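Local coordinates for protein acyl-coenzyme A oxidase (Caenorhabditis elegans, PDB 5K3J) that catalyses the FAD-dependent first step of peroxisomal beta-oxidation on ascaroside pheromones, desaturating the CoA thioesters of ascarosides with a five-carbon omega side chain and releasing hydrogen peroxide, at residues A29-G34 against F352-F357; A465-D470 against M490-A495; G482-F487 against T531-I536. All blocks are in the same frame, centred on the assembly; numbering follows the deposited sequence.

Interaction 1. Residues A29-G34 against F352-F357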
# COMPACT_ATOMS: atom_id res chain seq x y z
N ALA A 29 -13.10 -23.13 -12.69
CA ALA A 29 -13.68 -22.78 -11.39
C ALA A 29 -13.61 -23.97 -10.45
O ALA A 29 -13.26 -23.82 -9.27
CB ALA A 29 -15.12 -22.33 -11.56
N ALA A 30 -13.93 -25.15 -10.97
CA ALA A 30 -13.90 -26.39 -10.20
C ALA A 30 -12.52 -26.66 -9.63
O ALA A 30 -12.37 -27.13 -8.51
CB ALA A 30 -14.37 -27.55 -11.06
N VAL A 31 -11.51 -26.36 -10.44
CA VAL A 31 -10.12 -26.53 -10.02
C VAL A 31 -9.77 -25.53 -8.92
O VAL A 31 -9.23 -25.90 -7.88
CB VAL A 31 -9.16 -26.34 -11.21
CG1 VAL A 31 -7.71 -26.41 -10.74
CG2 VAL A 31 -9.43 -27.38 -12.28
N ILE A 32 -10.07 -24.26 -9.18
CA ILE A 32 -9.80 -23.18 -8.24
C ILE A 32 -10.39 -23.45 -6.86
O ILE A 32 -9.74 -23.25 -5.84
CB ILE A 32 -10.35 -21.84 -8.77
CG1 ILE A 32 -9.53 -21.37 -9.97
CG2 ILE A 32 -10.35 -20.78 -7.67
CD1 ILE A 32 -10.12 -20.18 -10.70
N TYR A 33 -11.63 -23.93 -6.83
CA TYR A 33 -12.34 -24.10 -5.57
C TYR A 33 -12.24 -25.52 -5.02
O TYR A 33 -12.84 -25.83 -3.98
CB TYR A 33 -13.80 -23.68 -5.74
CG TYR A 33 -13.94 -22.20 -5.96
CD1 TYR A 33 -13.66 -21.31 -4.94
CD2 TYR A 33 -14.35 -21.69 -7.18
CE1 TYR A 33 -13.78 -19.95 -5.12
CE2 TYR A 33 -14.48 -20.33 -7.38
CZ TYR A 33 -14.20 -19.46 -6.34
OH TYR A 33 -14.32 -18.11 -6.53
N GLY A 34 -11.50 -26.38 -5.70
CA GLY A 34 -11.16 -27.69 -5.18
C GLY A 34 -12.07 -28.84 -5.57
O GLY A 34 -11.70 -30.00 -5.45
N PHE A 352 -0.74 -19.39 -5.13
CA PHE A 352 -1.01 -19.26 -3.70
C PHE A 352 -2.17 -20.14 -3.27
O PHE A 352 -2.11 -20.82 -2.24
CB PHE A 352 -1.31 -17.80 -3.32
CG PHE A 352 -0.14 -16.86 -3.49
CD1 PHE A 352 1.13 -17.35 -3.73
CD2 PHE A 352 -0.33 -15.49 -3.42
CE1 PHE A 352 2.19 -16.49 -3.90
CE2 PHE A 352 0.73 -14.63 -3.58
CZ PHE A 352 1.99 -15.12 -3.82
N ILE A 353 -3.24 -20.13 -4.07
CA ILE A 353 -4.47 -20.85 -3.75
C ILE A 353 -4.24 -22.36 -3.69
O ILE A 353 -4.73 -23.04 -2.79
CB ILE A 353 -5.58 -20.53 -4.78
CG1 ILE A 353 -6.14 -19.13 -4.50
CG2 ILE A 353 -6.69 -21.56 -4.73
CD1 ILE A 353 -7.03 -18.60 -5.60
N PHE A 354 -3.47 -22.88 -4.65
CA PHE A 354 -3.14 -24.30 -4.67
C PHE A 354 -2.21 -24.65 -3.51
O PHE A 354 -2.30 -25.73 -2.93
CB PHE A 354 -2.49 -24.69 -6.00
CG PHE A 354 -3.38 -24.46 -7.19
CD1 PHE A 354 -4.74 -24.64 -7.09
CD2 PHE A 354 -2.85 -24.05 -8.40
CE1 PHE A 354 -5.56 -24.43 -8.17
CE2 PHE A 354 -3.66 -23.84 -9.49
CZ PHE A 354 -5.03 -24.02 -9.37
N THR A 355 -1.33 -23.71 -3.18
CA THR A 355 -0.47 -23.84 -2.01
C THR A 355 -1.34 -23.81 -0.76
O THR A 355 -1.02 -24.46 0.24
CB THR A 355 0.58 -22.71 -1.97
OG1 THR A 355 1.35 -22.72 -3.18
CG2 THR A 355 1.53 -22.89 -0.79
N GLY A 356 -2.44 -23.07 -0.83
CA GLY A 356 -3.37 -22.96 0.27
C GLY A 356 -4.13 -24.25 0.53
O GLY A 356 -4.38 -24.60 1.68
N PHE A 357 -4.50 -24.96 -0.54
CA PHE A 357 -5.23 -26.22 -0.41
C PHE A 357 -4.43 -27.26 0.37
O PHE A 357 -5.00 -28.01 1.17
CB PHE A 357 -5.60 -26.79 -1.78
CG PHE A 357 -6.90 -26.27 -2.32
CD1 PHE A 357 -8.08 -26.50 -1.64
CD2 PHE A 357 -6.94 -25.56 -3.51
CE1 PHE A 357 -9.28 -26.02 -2.13
CE2 PHE A 357 -8.14 -25.09 -4.00
CZ PHE A 357 -9.30 -25.32 -3.31
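Tyr33 OH is the best-held polar atom here, and one hydrogen bond, to the backbone O of Phe608, grips it from outside the two segments. That bond anchors a ring whose CB points away from 352-357, while Ile32 CG2 lies over the centre of one ring face. Across the interface the touching groups are apolar or backbone. Phe357 reaches in so that Ile32 O stands at its edge, near the ring plane, 3.1 Å from Phe357 CE2, while Phe357 CZ lies 3.4 Å from Gly34 N. Gly34 follows the end of helix 25-32 with a positive phi of 93°; at these backbone angles a CB would be jammed against the carbonyl O of Tyr33, which by itself calls for glycine. The contact sets this helix, in the N-terminal family region, against helix 343-363 of the C-alpha1 region, a helix-to-helix junction in the acyl-CoA oxidase fold. Phe354 has CG anti to its carbonyl carbon, which brings CZ obliquely to within 3.8 Å of Val31 CG1. Ile353 CG2 approaches Ile32 O at 3.7 Å. Met298 and Leu302 of helix 287-315 also pack on Ile353, whose side chain is about 8 Å from that of Glu299, a residue important for substrate specificity.

Interaction 2. Residues A465-D470 against M490-A495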
# COMPACT_ATOMS: atom_id res chain seq x y z
N ALA A 465 11.76 -30.30 4.22
CA ALA A 465 13.13 -29.91 4.53
C ALA A 465 14.16 -30.78 3.81
O ALA A 465 15.32 -30.39 3.67
CB ALA A 465 13.36 -29.96 6.03
N SER A 466 13.71 -31.96 3.37
CA SER A 466 14.55 -32.96 2.70
C SER A 466 15.64 -32.42 1.79
O SER A 466 16.80 -32.84 1.87
CB SER A 466 13.66 -33.90 1.88
OG SER A 466 14.37 -34.41 0.76
N TYR A 467 15.27 -31.48 0.92
CA TYR A 467 16.17 -30.97 -0.12
C TYR A 467 17.41 -30.29 0.44
O TYR A 467 18.35 -29.99 -0.30
CB TYR A 467 15.42 -29.99 -1.03
CG TYR A 467 15.21 -28.62 -0.41
CD1 TYR A 467 14.14 -28.38 0.44
CD2 TYR A 467 16.08 -27.58 -0.69
CE1 TYR A 467 13.95 -27.13 1.00
CE2 TYR A 467 15.90 -26.33 -0.13
CZ TYR A 467 14.83 -26.11 0.72
OH TYR A 467 14.65 -24.86 1.27
N LEU A 468 17.42 -30.03 1.75
CA LEU A 468 18.55 -29.35 2.38
C LEU A 468 19.74 -30.28 2.57
O LEU A 468 20.89 -29.84 2.51
CB LEU A 468 18.12 -28.76 3.73
CG LEU A 468 17.15 -27.58 3.69
CD1 LEU A 468 16.67 -27.25 5.09
CD2 LEU A 468 17.79 -26.36 3.04
N ALA A 469 19.48 -31.57 2.79
CA ALA A 469 20.55 -32.52 3.01
C ALA A 469 21.18 -32.98 1.70
O ALA A 469 22.23 -33.62 1.69
CB ALA A 469 20.04 -33.72 3.80
N ASP A 470 20.52 -32.65 0.59
CA ASP A 470 20.99 -33.06 -0.72
C ASP A 470 22.08 -32.15 -1.26
O ASP A 470 22.69 -31.37 -0.53
CB ASP A 470 19.84 -33.08 -1.73
CG ASP A 470 18.74 -34.03 -1.35
OD1 ASP A 470 19.00 -34.93 -0.52
OD2 ASP A 470 17.61 -33.89 -1.88
N MET A 490 19.90 -21.98 -4.30
CA MET A 490 19.55 -20.66 -3.75
C MET A 490 19.05 -20.78 -2.32
O MET A 490 19.68 -20.28 -1.38
CB MET A 490 18.49 -19.95 -4.59
CG MET A 490 18.83 -19.73 -6.05
SD MET A 490 17.55 -18.73 -6.84
CE MET A 490 16.20 -19.90 -6.98
N ALA A 491 17.90 -21.44 -2.17
CA ALA A 491 17.33 -21.77 -0.86
C ALA A 491 18.35 -22.49 0.02
O ALA A 491 18.79 -21.95 1.03
CB ALA A 491 16.09 -22.62 -1.04
N ARG A 492 18.70 -23.71 -0.38
CA ARG A 492 19.72 -24.50 0.31
C ARG A 492 21.00 -23.69 0.51
O ARG A 492 21.60 -23.73 1.58
CB ARG A 492 20.03 -25.77 -0.49
CG ARG A 492 21.21 -26.57 0.05
CD ARG A 492 21.66 -27.64 -0.94
NE ARG A 492 20.55 -28.48 -1.41
CZ ARG A 492 20.04 -28.42 -2.63
NH1 ARG A 492 20.54 -27.58 -3.53
NH2 ARG A 492 19.04 -29.22 -2.97
N ARG A 493 21.40 -22.98 -0.54
CA ARG A 493 22.56 -22.10 -0.51
C ARG A 493 22.47 -21.12 0.66
O ARG A 493 23.28 -21.17 1.58
CB ARG A 493 22.67 -21.32 -1.83
CG ARG A 493 24.07 -21.20 -2.41
CD ARG A 493 24.96 -20.26 -1.61
NE ARG A 493 25.82 -20.98 -0.68
CZ ARG A 493 26.92 -20.48 -0.14
NH1 ARG A 493 27.64 -21.22 0.70
NH2 ARG A 493 27.31 -19.25 -0.43
N GLN A 494 21.46 -20.26 0.61
CA GLN A 494 21.25 -19.23 1.63
C GLN A 494 21.04 -19.83 3.01
O GLN A 494 21.54 -19.30 4.00
CB GLN A 494 20.07 -18.35 1.25
CG GLN A 494 19.78 -17.21 2.22
CD GLN A 494 20.86 -16.15 2.21
OE1 GLN A 494 21.49 -15.91 1.18
NE2 GLN A 494 21.07 -15.52 3.35
N ALA A 495 20.28 -20.92 3.07
CA ALA A 495 19.97 -21.59 4.33
C ALA A 495 21.23 -21.92 5.12
O ALA A 495 21.36 -21.56 6.29
CB ALA A 495 19.16 -22.86 4.08
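Two nitrogens of Arg492 converge on one acceptor, the backbone O of Tyr467. NE and NH2 each lie 2.9 Å from Tyr467 O, with N-H...O angles of 140° and 139°, so the guanidinium grips side-on and both bonds are bent toward the shared atom. The oxygen sits close to the guanidinium plane, both donors lie in the carbonyl plane, and NH2 lies on a lone pair of Tyr467 O. Arg492 runs extended through its first two torsions, with CG anti to the backbone N, and then bends at chi3. The Tyr467 and Arg492 side chains slide past each other in opposite directions, ring and guanidinium planes 71° apart. Tyr467 CG takes the crowded position between backbone N and carbonyl carbon, which carries the ring toward helix 481-507: its edge faces Arg492 N, and Ala491 CB lies obliquely 3.8 Å from Tyr467 CE2. The phenol OH hydrogen-bonds His530 ND1 of helix 520-543. Leu468 CD2 packs 3.8 Å from Arg492 CA and 3.9 Å from Ala495 CB, completing the apolar fit of the loop between helices 435-450 and 481-507 on the latter helix. The Ala491 side chain is about 11 Å from a bound ATP, outside its pocket. An alanine in place of Arg492 would remove both donors and is likely to loosen the loop at Tyr467 O. Asp470 OD2 stands 5.0 Å from Arg492 NH2, opposite in charge but not in contact, and Glu488 makes a weak, long ion pair with NH2. The two short bonds of the guanidinium within this contact go to a neutral carbonyl, which the charge would probably polarise, and the loop is pinned through its backbone, while the two nearby acids may offset the buried positive charge.

Interaction 3. Residues G482-F487 against T531-I536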
# COMPACT_ATOMS: atom_id res chain seq x y z
N GLY A 482 13.81 -28.65 -13.73
CA GLY A 482 15.11 -28.04 -13.54
C GLY A 482 15.01 -26.69 -12.84
O GLY A 482 15.95 -26.26 -12.17
N TYR A 483 13.88 -26.02 -13.00
CA TYR A 483 13.63 -24.77 -12.28
C TYR A 483 13.49 -25.03 -10.79
O TYR A 483 14.07 -24.32 -9.96
CB TYR A 483 12.38 -24.07 -12.80
CG TYR A 483 12.54 -23.29 -14.08
CD1 TYR A 483 12.14 -23.83 -15.29
CD2 TYR A 483 13.08 -22.01 -14.07
CE1 TYR A 483 12.28 -23.11 -16.47
CE2 TYR A 483 13.22 -21.29 -15.25
CZ TYR A 483 12.82 -21.85 -16.44
OH TYR A 483 12.96 -21.14 -17.61
N VAL A 484 12.69 -26.04 -10.45
CA VAL A 484 12.50 -26.46 -9.07
C VAL A 484 13.85 -26.84 -8.47
O VAL A 484 14.15 -26.51 -7.33
CB VAL A 484 11.53 -27.65 -8.97
CG1 VAL A 484 11.55 -28.27 -7.58
CG2 VAL A 484 10.12 -27.20 -9.34
N LYS A 485 14.66 -27.52 -9.27
CA LYS A 485 16.03 -27.87 -8.89
C LYS A 485 16.86 -26.61 -8.65
O LYS A 485 17.72 -26.59 -7.77
CB LYS A 485 16.68 -28.73 -9.98
CG LYS A 485 17.02 -30.15 -9.55
CD LYS A 485 15.76 -30.99 -9.37
CE LYS A 485 15.72 -31.61 -7.99
NZ LYS A 485 14.83 -32.80 -7.92
N MET A 486 16.60 -25.57 -9.43
CA MET A 486 17.29 -24.30 -9.25
C MET A 486 16.80 -23.60 -7.99
O MET A 486 17.58 -22.93 -7.30
CB MET A 486 17.08 -23.39 -10.47
CG MET A 486 17.71 -22.01 -10.33
SD MET A 486 19.50 -22.06 -10.12
CE MET A 486 19.99 -22.88 -11.64
N PHE A 487 15.52 -23.77 -7.68
CA PHE A 487 14.94 -23.19 -6.47
C PHE A 487 15.26 -24.03 -5.24
O PHE A 487 15.13 -23.55 -4.11
CB PHE A 487 13.43 -23.04 -6.61
CG PHE A 487 13.00 -21.65 -7.00
CD1 PHE A 487 12.85 -20.66 -6.04
CD2 PHE A 487 12.75 -21.34 -8.32
CE1 PHE A 487 12.45 -19.39 -6.39
CE2 PHE A 487 12.35 -20.07 -8.68
CZ PHE A 487 12.20 -19.09 -7.72
N THR A 531 10.03 -20.78 1.21
CA THR A 531 8.59 -20.80 0.96
C THR A 531 8.23 -20.54 -0.49
O THR A 531 7.19 -20.98 -0.97
CB THR A 531 7.83 -19.77 1.81
OG1 THR A 531 7.79 -18.51 1.12
CG2 THR A 531 8.48 -19.60 3.15
N ARG A 532 9.08 -19.78 -1.18
CA ARG A 532 8.83 -19.52 -2.59
C ARG A 532 9.04 -20.81 -3.37
O ARG A 532 8.34 -21.07 -4.35
CB ARG A 532 9.74 -18.41 -3.11
CG ARG A 532 9.35 -17.02 -2.65
CD ARG A 532 9.27 -16.05 -3.81
NE ARG A 532 10.20 -14.94 -3.65
CZ ARG A 532 10.35 -13.97 -4.54
NH1 ARG A 532 9.63 -13.97 -5.66
NH2 ARG A 532 11.22 -12.99 -4.33
N LEU A 533 10.00 -21.61 -2.92
CA LEU A 533 10.21 -22.93 -3.48
C LEU A 533 8.96 -23.78 -3.30
O LEU A 533 8.53 -24.47 -4.22
CB LEU A 533 11.42 -23.61 -2.83
CG LEU A 533 11.58 -25.12 -2.99
CD1 LEU A 533 11.64 -25.54 -4.45
CD2 LEU A 533 12.81 -25.61 -2.24
N PHE A 534 8.38 -23.73 -2.10
CA PHE A 534 7.21 -24.53 -1.78
C PHE A 534 5.99 -24.14 -2.61
O PHE A 534 5.28 -25.01 -3.11
CB PHE A 534 6.87 -24.42 -0.29
CG PHE A 534 5.73 -25.29 0.13
CD1 PHE A 534 5.95 -26.59 0.56
CD2 PHE A 534 4.43 -24.81 0.11
CE1 PHE A 534 4.90 -27.40 0.95
CE2 PHE A 534 3.38 -25.61 0.49
CZ PHE A 534 3.61 -26.91 0.91
N ILE A 535 5.76 -22.84 -2.73
CA ILE A 535 4.64 -22.32 -3.53
C ILE A 535 4.69 -22.87 -4.95
O ILE A 535 3.67 -23.25 -5.52
CB ILE A 535 4.65 -20.78 -3.56
CG1 ILE A 535 4.38 -20.22 -2.16
CG2 ILE A 535 3.61 -20.25 -4.53
CD1 ILE A 535 4.75 -18.76 -1.99
N ILE A 536 5.90 -22.93 -5.50
CA ILE A 536 6.13 -23.46 -6.84
C ILE A 536 5.79 -24.95 -6.93
O ILE A 536 5.06 -25.37 -7.84
CB ILE A 536 7.58 -23.24 -7.28
CG1 ILE A 536 7.86 -21.74 -7.42
CG2 ILE A 536 7.87 -23.96 -8.58
CD1 ILE A 536 9.28 -21.42 -7.81
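Phe487 and Ile536 form the tight part of this helix pair. Ile536 CD1 sits over the centre of the Phe487 ring, 3.5 Å from the centroid and 14° off the normal, a CH-pi contact in which the methyl lies nearly as close to CD2 and CE2 as to the ring centre. Ile536 reaches it with CG1 anti to the carbonyl carbon and its chain extended beyond. Leu533, its CG anti to the backbone N, packs on Phe487 with both branches: Leu533 CD2 is 3.6 Å from Phe487 O, and Leu533 CD1 is 3.8 Å from Phe487 CB. Val484 crosses Leu533 at about a right angle, its CG1 facing Leu533 CD1, and Val484 CG2 slides past Ile536 CG2 at 4.0 Å. Packing loosens at Arg532, where CB comes obliquely to 4.4 Å from Phe487 CE1 and the guanidinium turns to other partners, salt-bridged to Glu566 and Asp569, its side chain about 5 Å from the bound ATP. The solvent side belongs to Lys485, whose CB points away from 531-536. All five touching residues are buried; the side chain parts that meet are apolar, and Leu533 also packs on backbone oxygens. The segment axes approach to 9.9 Å at 161°, a nearly antiparallel pair from helices 481-507 and 520-543, both in the C-terminal acyl-CoA oxidase family region. Around them, helix 549-569 packs on Tyr483 and Met486, while Phe534 and Ile535 turn to helices 343-363 and 379-405, so that helix 520-543 lies between helix 481-507 and those two.

In the fold
Interaction 1 closes along the chain before the other two begin, joining residues more than 300 positions apart. Interactions 2 and 3 interlock: 482-487 falls between 465-470 and 490-495, and 531-536 comes last. Both use helix 481-507, and their centres are 11 Å apart, with Tyr467 CZ 3.6 Å from Leu533 CD2. Interaction 1 lies about 19 Å from interaction 3, centre to centre, yet meets it where Thr355 CG2 packs 3.5 Å from Phe534 CE2. Interactions 1 and 2, centres about 27 Å apart, do not touch. Through Thr355 and Phe534, helix 520-543 links helix 343-363 to helix 481-507, and it carries Arg525 to Arg528, which bind an ATP shared between the two subunits.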